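Local coordinates for protein VP1 (Merkel cell polyomavirus, PDB 4FMH) that builds the icosahedral capsid of the virus as pentamers and binds sialylated glycans of the host cell, a step required for infection, at residues 141-155 / 174-188. Sequence-based numbering, arbitrary orientation.
Sequences PLDLQGLVLDYQTQY and MTPKNQGLDPQAKAK
Tyr151 lays its ring against Pro176, whose CD sits 3.9 Å from the centroid of the Tyr151 ring, close to the ring normal: a CH-pi contact. Proline suits the place twice over: its CD-H bonds, polarised by the adjacent N, face the electron-rich ring, and its fixed phi suits the start of the 3-10 segment 176-179. On the ring's other face lies Gln152 CG, while Gln179 OE1 meets its edge. Gln179 OE1 also accepts the N-H of Tyr151, 3.0 Å from Tyr151 N, on a lone pair in the carbonyl plane and almost straight (176°). Gln179 reaches this far because its chain runs extended beyond CG (chi2 163°); its NE2 hydrogen-bonds to the backbone oxygens of Tyr46 and Asn44 of a neighbouring subunit, and Tyr151 OH to the side-chain oxygen of that Asn44. Met174, unbranched and pliable, bends at chi3 (-82°) to tuck its CE 3.4 Å from Tyr151 O, and its SD lies 3.6 Å from Val148 CG2.

Further along, strands 142-146 and 186-188 pair antiparallel within a small three-stranded sheet beside the jelly roll. Here Gln145, folded at chi2, spends both ends of its amide: NE2 gives one hydrogen to Asp182 O (2.9 Å) and the other to Gly146 O, both in the amide plane, whereas OE1 takes Lys186 NZ at 2.9 Å. Lys186 also forms a salt bridge with Asp203. Three bonds thus fix the rotation of the Gln145 amide, and Gln145 and Gln179 supply side-chain hydrogen bonds to backbone groups where regular strand pairing gives way to turns, Gln179 tying that irregular region to the adjoining subunit of the pentamer.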
loop_
_atom_site.group_PDB
_atom_site.type_symbol
_atom_site.label_atom_id
_atom_site.label_comp_id
_atom_site.label_asym_id
_atom_site.label_seq_id
_atom_site.Cartn_x
_atom_site.Cartn_y
_atom_site.Cartn_z
ATOM N N PRO B 141 -33.163 0.363 8.770
ATOM C CA PRO B 141 -32.600 0.522 7.426
ATOM C C PRO B 141 -31.461 1.539 7.389
ATOM O O PRO B 141 -31.480 2.525 8.139
ATOM C CB PRO B 141 -33.781 1.049 6.601
ATOM C CG PRO B 141 -35.007 0.633 7.348
ATOM C CD PRO B 141 -34.623 0.598 8.796
ATOM N N LEU B 142 -30.477 1.288 6.527
ATOM C CA LEU B 142 -29.373 2.225 6.321
ATOM C C LEU B 142 -29.899 3.509 5.672
ATOM O O LEU B 142 -30.666 3.458 4.702
ATOM C CB LEU B 142 -28.298 1.586 5.442
ATOM C CG LEU B 142 -26.982 2.339 5.255
ATOM C CD1 LEU B 142 -26.176 2.315 6.548
ATOM C CD2 LEU B 142 -26.184 1.731 4.101
ATOM N N ASP B 143 -29.503 4.652 6.224
ATOM C CA ASP B 143 -29.891 5.941 5.662
ATOM C C ASP B 143 -29.006 6.254 4.467
ATOM O O ASP B 143 -27.789 6.097 4.538
ATOM C CB ASP B 143 -29.782 7.052 6.712
ATOM C CG ASP B 143 -30.757 6.856 7.873
ATOM O OD1 ASP B 143 -31.978 6.863 7.623
ATOM O OD2 ASP B 143 -30.300 6.691 9.029
ATOM N N LEU B 144 -29.624 6.708 3.380
ATOM C CA LEU B 144 -28.896 6.997 2.141
ATOM C C LEU B 144 -28.932 8.470 1.768
ATOM O O LEU B 144 -29.915 9.160 2.019
ATOM C CB LEU B 144 -29.466 6.174 0.981
ATOM C CG LEU B 144 -29.487 4.649 1.127
ATOM C CD1 LEU B 144 -30.284 3.997 -0.006
ATOM C CD2 LEU B 144 -28.073 4.078 1.195
ATOM N N GLN B 145 -27.849 8.930 1.149
ATOM C CA GLN B 145 -27.760 10.267 0.587
ATOM C C GLN B 145 -27.608 10.103 -0.923
ATOM O O GLN B 145 -26.802 9.292 -1.382
ATOM C CB GLN B 145 -26.550 11.016 1.169
ATOM C CG GLN B 145 -26.207 12.341 0.461
ATOM C CD GLN B 145 -27.260 13.426 0.654
ATOM O OE1 GLN B 145 -27.552 13.830 1.782
ATOM N NE2 GLN B 145 -27.814 13.927 -0.454
ATOM N N GLY B 146 -28.386 10.867 -1.687
ATOM C CA GLY B 146 -28.281 10.827 -3.147
ATOM C C GLY B 146 -27.270 11.827 -3.691
ATOM O O GLY B 146 -27.221 12.987 -3.250
ATOM N N LEU B 147 -26.467 11.376 -4.651
ATOM C CA LEU B 147 -25.520 12.246 -5.366
ATOM C C LEU B 147 -25.120 11.538 -6.636
ATOM O O LEU B 147 -24.719 10.372 -6.602
ATOM C CB LEU B 147 -24.275 12.560 -4.508
ATOM C CG LEU B 147 -23.264 13.600 -5.001
ATOM C CD1 LEU B 147 -22.550 14.239 -3.803
ATOM C CD2 LEU B 147 -22.241 13.014 -5.999
ATOM N N VAL B 148 -25.228 12.243 -7.759
ATOM C CA VAL B 148 -24.906 11.637 -9.042
ATOM C C VAL B 148 -23.823 12.392 -9.809
ATOM O O VAL B 148 -23.648 13.602 -9.641
ATOM C CB VAL B 148 -26.157 11.473 -9.936
ATOM C CG1 VAL B 148 -27.141 10.492 -9.301
ATOM C CG2 VAL B 148 -26.819 12.829 -10.196
ATOM N N LEU B 149 -23.098 11.651 -10.646
ATOM C CA LEU B 149 -22.118 12.220 -11.560
ATOM C C LEU B 149 -22.752 13.271 -12.476
ATOM O O LEU B 149 -22.201 14.359 -12.651
ATOM C CB LEU B 149 -21.479 11.108 -12.395
ATOM C CG LEU B 149 -20.218 11.448 -13.197
ATOM C CD1 LEU B 149 -19.004 11.571 -12.290
ATOM C CD2 LEU B 149 -19.970 10.385 -14.256
ATOM N N ASP B 150 -23.921 12.954 -13.029
ATOM C CA ASP B 150 -24.566 13.828 -14.008
ATOM C C ASP B 150 -26.060 13.951 -13.709
ATOM O O ASP B 150 -26.802 12.973 -13.827
ATOM C CB ASP B 150 -24.309 13.275 -15.421
ATOM C CG ASP B 150 -24.952 14.105 -16.530
ATOM O OD1 ASP B 150 -25.564 15.164 -16.252
ATOM O OD2 ASP B 150 -24.836 13.671 -17.704
ATOM N N TYR B 151 -26.496 15.154 -13.332
ATOM C CA TYR B 151 -27.896 15.378 -12.945
ATOM C C TYR B 151 -28.868 15.188 -14.113
ATOM O O TYR B 151 -30.066 14.986 -13.901
ATOM C CB TYR B 151 -28.092 16.765 -12.306
ATOM C CG TYR B 151 -28.448 17.863 -13.288
ATOM C CD1 TYR B 151 -29.784 18.184 -13.555
ATOM C CD2 TYR B 151 -27.455 18.562 -13.967
ATOM C CE1 TYR B 151 -30.115 19.184 -14.461
ATOM C CE2 TYR B 151 -27.773 19.562 -14.870
ATOM C CZ TYR B 151 -29.103 19.868 -15.114
ATOM O OH TYR B 151 -29.415 20.857 -16.013
ATOM N N GLN B 152 -28.347 15.257 -15.338
ATOM C CA GLN B 152 -29.177 15.117 -16.538
ATOM C C GLN B 152 -29.459 13.666 -16.927
ATOM O O GLN B 152 -30.251 13.417 -17.838
ATOM C CB GLN B 152 -28.572 15.892 -17.714
ATOM C CG GLN B 152 -28.602 17.402 -17.522
ATOM C CD GLN B 152 -28.091 18.184 -18.725
ATOM O OE1 GLN B 152 -27.389 17.654 -19.582
ATOM N NE2 GLN B 152 -28.444 19.457 -18.785
ATOM N N THR B 153 -28.827 12.720 -16.229
ATOM C CA THR B 153 -29.078 11.297 -16.440
ATOM C C THR B 153 -30.568 10.980 -16.226
ATOM O O THR B 153 -31.176 11.416 -15.237
ATOM C CB THR B 153 -28.221 10.416 -15.496
ATOM O OG1 THR B 153 -26.839 10.813 -15.572
ATOM C CG2 THR B 153 -28.338 8.948 -15.872
ATOM N N GLN B 154 -31.146 10.237 -17.165
ATOM C CA GLN B 154 -32.561 9.869 -17.096
ATOM C C GLN B 154 -32.678 8.411 -16.703
ATOM O O GLN B 154 -32.631 7.520 -17.554
ATOM C CB GLN B 154 -33.268 10.141 -18.431
ATOM C CG GLN B 154 -33.105 11.571 -18.922
ATOM C CD GLN B 154 -34.063 11.942 -20.046
ATOM O OE1 GLN B 154 -34.580 11.079 -20.761
ATOM N NE2 GLN B 154 -34.298 13.241 -20.209
ATOM N N TYR B 155 -32.790 8.172 -15.400
ATOM C CA TYR B 155 -32.898 6.815 -14.879
ATOM C C TYR B 155 -34.290 6.260 -15.193
ATOM O O TYR B 155 -35.238 7.034 -15.310
ATOM C CB TYR B 155 -32.603 6.790 -13.374
ATOM C CG TYR B 155 -31.154 7.118 -13.061
ATOM C CD1 TYR B 155 -30.158 6.149 -13.187
ATOM C CD2 TYR B 155 -30.781 8.403 -12.660
ATOM C CE1 TYR B 155 -28.813 6.449 -12.919
ATOM C CE2 TYR B 155 -29.441 8.714 -12.379
ATOM C CZ TYR B 155 -28.467 7.735 -12.514
ATOM O OH TYR B 155 -27.144 8.043 -12.249
ATOM N N MET B 174 -34.248 15.929 -11.228
ATOM C CA MET B 174 -33.026 16.437 -10.603
ATOM C C MET B 174 -32.635 17.796 -11.183
ATOM O O MET B 174 -33.008 18.131 -12.315
ATOM C CB MET B 174 -31.866 15.461 -10.800
ATOM C CG MET B 174 -31.972 14.149 -10.039
ATOM S SD MET B 174 -30.439 13.220 -10.210
ATOM C CE MET B 174 -30.657 12.422 -11.800
ATOM N N THR B 175 -31.897 18.574 -10.392
ATOM C CA THR B 175 -31.330 19.852 -10.817
ATOM C C THR B 175 -29.804 19.781 -10.583
ATOM O O THR B 175 -29.324 18.823 -9.971
ATOM C CB THR B 175 -31.942 21.048 -10.041
ATOM O OG1 THR B 175 -31.695 20.882 -8.641
ATOM C CG2 THR B 175 -33.463 21.194 -10.304
ATOM N N PRO B 176 -29.034 20.777 -11.072
ATOM C CA PRO B 176 -27.579 20.675 -10.897
ATOM C C PRO B 176 -27.097 20.444 -9.457
ATOM O O PRO B 176 -26.034 19.856 -9.260
ATOM C CB PRO B 176 -27.073 22.018 -11.423
ATOM C CG PRO B 176 -28.072 22.379 -12.492
ATOM C CD PRO B 176 -29.399 21.933 -11.915
ATOM N N LYS B 177 -27.878 20.869 -8.465
ATOM C CA LYS B 177 -27.482 20.692 -7.061
ATOM C C LYS B 177 -27.300 19.227 -6.651
ATOM O O LYS B 177 -26.624 18.939 -5.663
ATOM C CB LYS B 177 -28.444 21.412 -6.109
ATOM C CG LYS B 177 -29.819 20.775 -5.970
ATOM C CD LYS B 177 -30.604 21.378 -4.797
ATOM C CE LYS B 177 -30.989 22.823 -5.049
ATOM N NZ LYS B 177 -31.492 23.483 -3.811
ATOM N N ASN B 178 -27.895 18.312 -7.416
ATOM C CA ASN B 178 -27.774 16.876 -7.150
ATOM C C ASN B 178 -26.463 16.269 -7.635
ATOM O O ASN B 178 -26.223 15.063 -7.483
ATOM C CB ASN B 178 -28.967 16.119 -7.729
ATOM C CG ASN B 178 -30.258 16.543 -7.101
ATOM O OD1 ASN B 178 -31.154 17.034 -7.783
ATOM N ND2 ASN B 178 -30.357 16.382 -5.784
ATOM N N GLN B 179 -25.618 17.114 -8.217
ATOM C CA GLN B 179 -24.229 16.744 -8.446
ATOM C C GLN B 179 -23.400 17.009 -7.177
ATOM O O GLN B 179 -22.280 16.515 -7.042
ATOM C CB GLN B 179 -23.670 17.473 -9.677
ATOM C CG GLN B 179 -24.010 16.768 -10.986
ATOM C CD GLN B 179 -23.850 17.642 -12.232
ATOM O OE1 GLN B 179 -24.475 17.381 -13.260
ATOM N NE2 GLN B 179 -23.008 18.664 -12.148
ATOM N N GLY B 180 -23.969 17.789 -6.260
ATOM C CA GLY B 180 -23.407 18.003 -4.924
ATOM C C GLY B 180 -24.328 17.404 -3.873
ATOM O O GLY B 180 -25.210 16.603 -4.195
ATOM N N LEU B 181 -24.124 17.779 -2.614
ATOM C CA LEU B 181 -24.982 17.292 -1.536
ATOM C C LEU B 181 -26.252 18.135 -1.445
ATOM O O LEU B 181 -26.199 19.310 -1.066
ATOM C CB LEU B 181 -24.239 17.279 -0.193
ATOM C CG LEU B 181 -24.809 16.383 0.920
ATOM C CD1 LEU B 181 -23.805 16.248 2.054
ATOM C CD2 LEU B 181 -26.163 16.894 1.452
ATOM N N ASP B 182 -27.380 17.524 -1.810
ATOM C CA ASP B 182 -28.707 18.129 -1.634
ATOM C C ASP B 182 -29.383 17.413 -0.458
ATOM O O ASP B 182 -29.643 16.216 -0.534
ATOM C CB ASP B 182 -29.531 17.987 -2.921
ATOM C CG ASP B 182 -31.008 18.390 -2.759
ATOM O OD1 ASP B 182 -31.398 19.025 -1.759
ATOM O OD2 ASP B 182 -31.796 18.057 -3.672
ATOM N N PRO B 183 -29.648 18.141 0.638
ATOM C CA PRO B 183 -30.236 17.536 1.842
ATOM C C PRO B 183 -31.611 16.892 1.609
ATOM O O PRO B 183 -32.029 16.044 2.392
ATOM C CB PRO B 183 -30.366 18.719 2.807
ATOM C CG PRO B 183 -29.414 19.734 2.298
ATOM C CD PRO B 183 -29.410 19.583 0.813
ATOM N N GLN B 184 -32.306 17.288 0.549
ATOM C CA GLN B 184 -33.604 16.691 0.240
ATOM C C GLN B 184 -33.474 15.328 -0.439
ATOM O O GLN B 184 -34.423 14.541 -0.434
ATOM C CB GLN B 184 -34.447 17.631 -0.616
ATOM C CG GLN B 184 -34.818 18.929 0.078
ATOM C CD GLN B 184 -35.621 19.846 -0.818
ATOM O OE1 GLN B 184 -36.808 19.617 -1.061
ATOM N NE2 GLN B 184 -34.978 20.894 -1.314
ATOM N N ALA B 185 -32.306 15.047 -1.018
ATOM C CA ALA B 185 -32.078 13.780 -1.725
ATOM C C ALA B 185 -31.695 12.671 -0.752
ATOM O O ALA B 185 -30.535 12.256 -0.687
ATOM C CB ALA B 185 -31.004 13.948 -2.814
ATOM N N LYS B 186 -32.673 12.207 0.023
ATOM C CA LYS B 186 -32.433 11.177 1.032
ATOM C C LYS B 186 -33.402 10.007 0.876
ATOM O O LYS B 186 -34.505 10.164 0.347
ATOM C CB LYS B 186 -32.512 11.772 2.442
ATOM C CG LYS B 186 -31.367 12.739 2.757
ATOM C CD LYS B 186 -31.328 13.117 4.232
ATOM C CE LYS B 186 -30.364 14.265 4.487
ATOM N NZ LYS B 186 -28.962 13.864 4.279
ATOM N N ALA B 187 -32.969 8.830 1.313
ATOM C CA ALA B 187 -33.791 7.623 1.236
ATOM C C ALA B 187 -33.334 6.624 2.285
ATOM O O ALA B 187 -32.296 6.811 2.925
ATOM C CB ALA B 187 -33.702 6.998 -0.156
ATOM N N LYS B 188 -34.118 5.567 2.463
ATOM C CA LYS B 188 -33.733 4.469 3.339
ATOM C C LYS B 188 -33.518 3.213 2.511
ATOM O O LYS B 188 -34.312 2.915 1.619
ATOM C CB LYS B 188 -34.790 4.258 4.426
ATOM C CG LYS B 188 -35.033 5.521 5.225
ATOM C CD LYS B 188 -35.638 5.270 6.578
ATOM C CE LYS B 188 -35.663 6.567 7.369
ATOM N NZ LYS B 188 -36.617 6.516 8.511
HETATM O O HOH W 1 -27.800 15.447 -4.122
HETATM O O HOH W 2 -21.321 14.973 -9.006
HETATM O O HOH W 3 -24.732 17.838 -15.887
#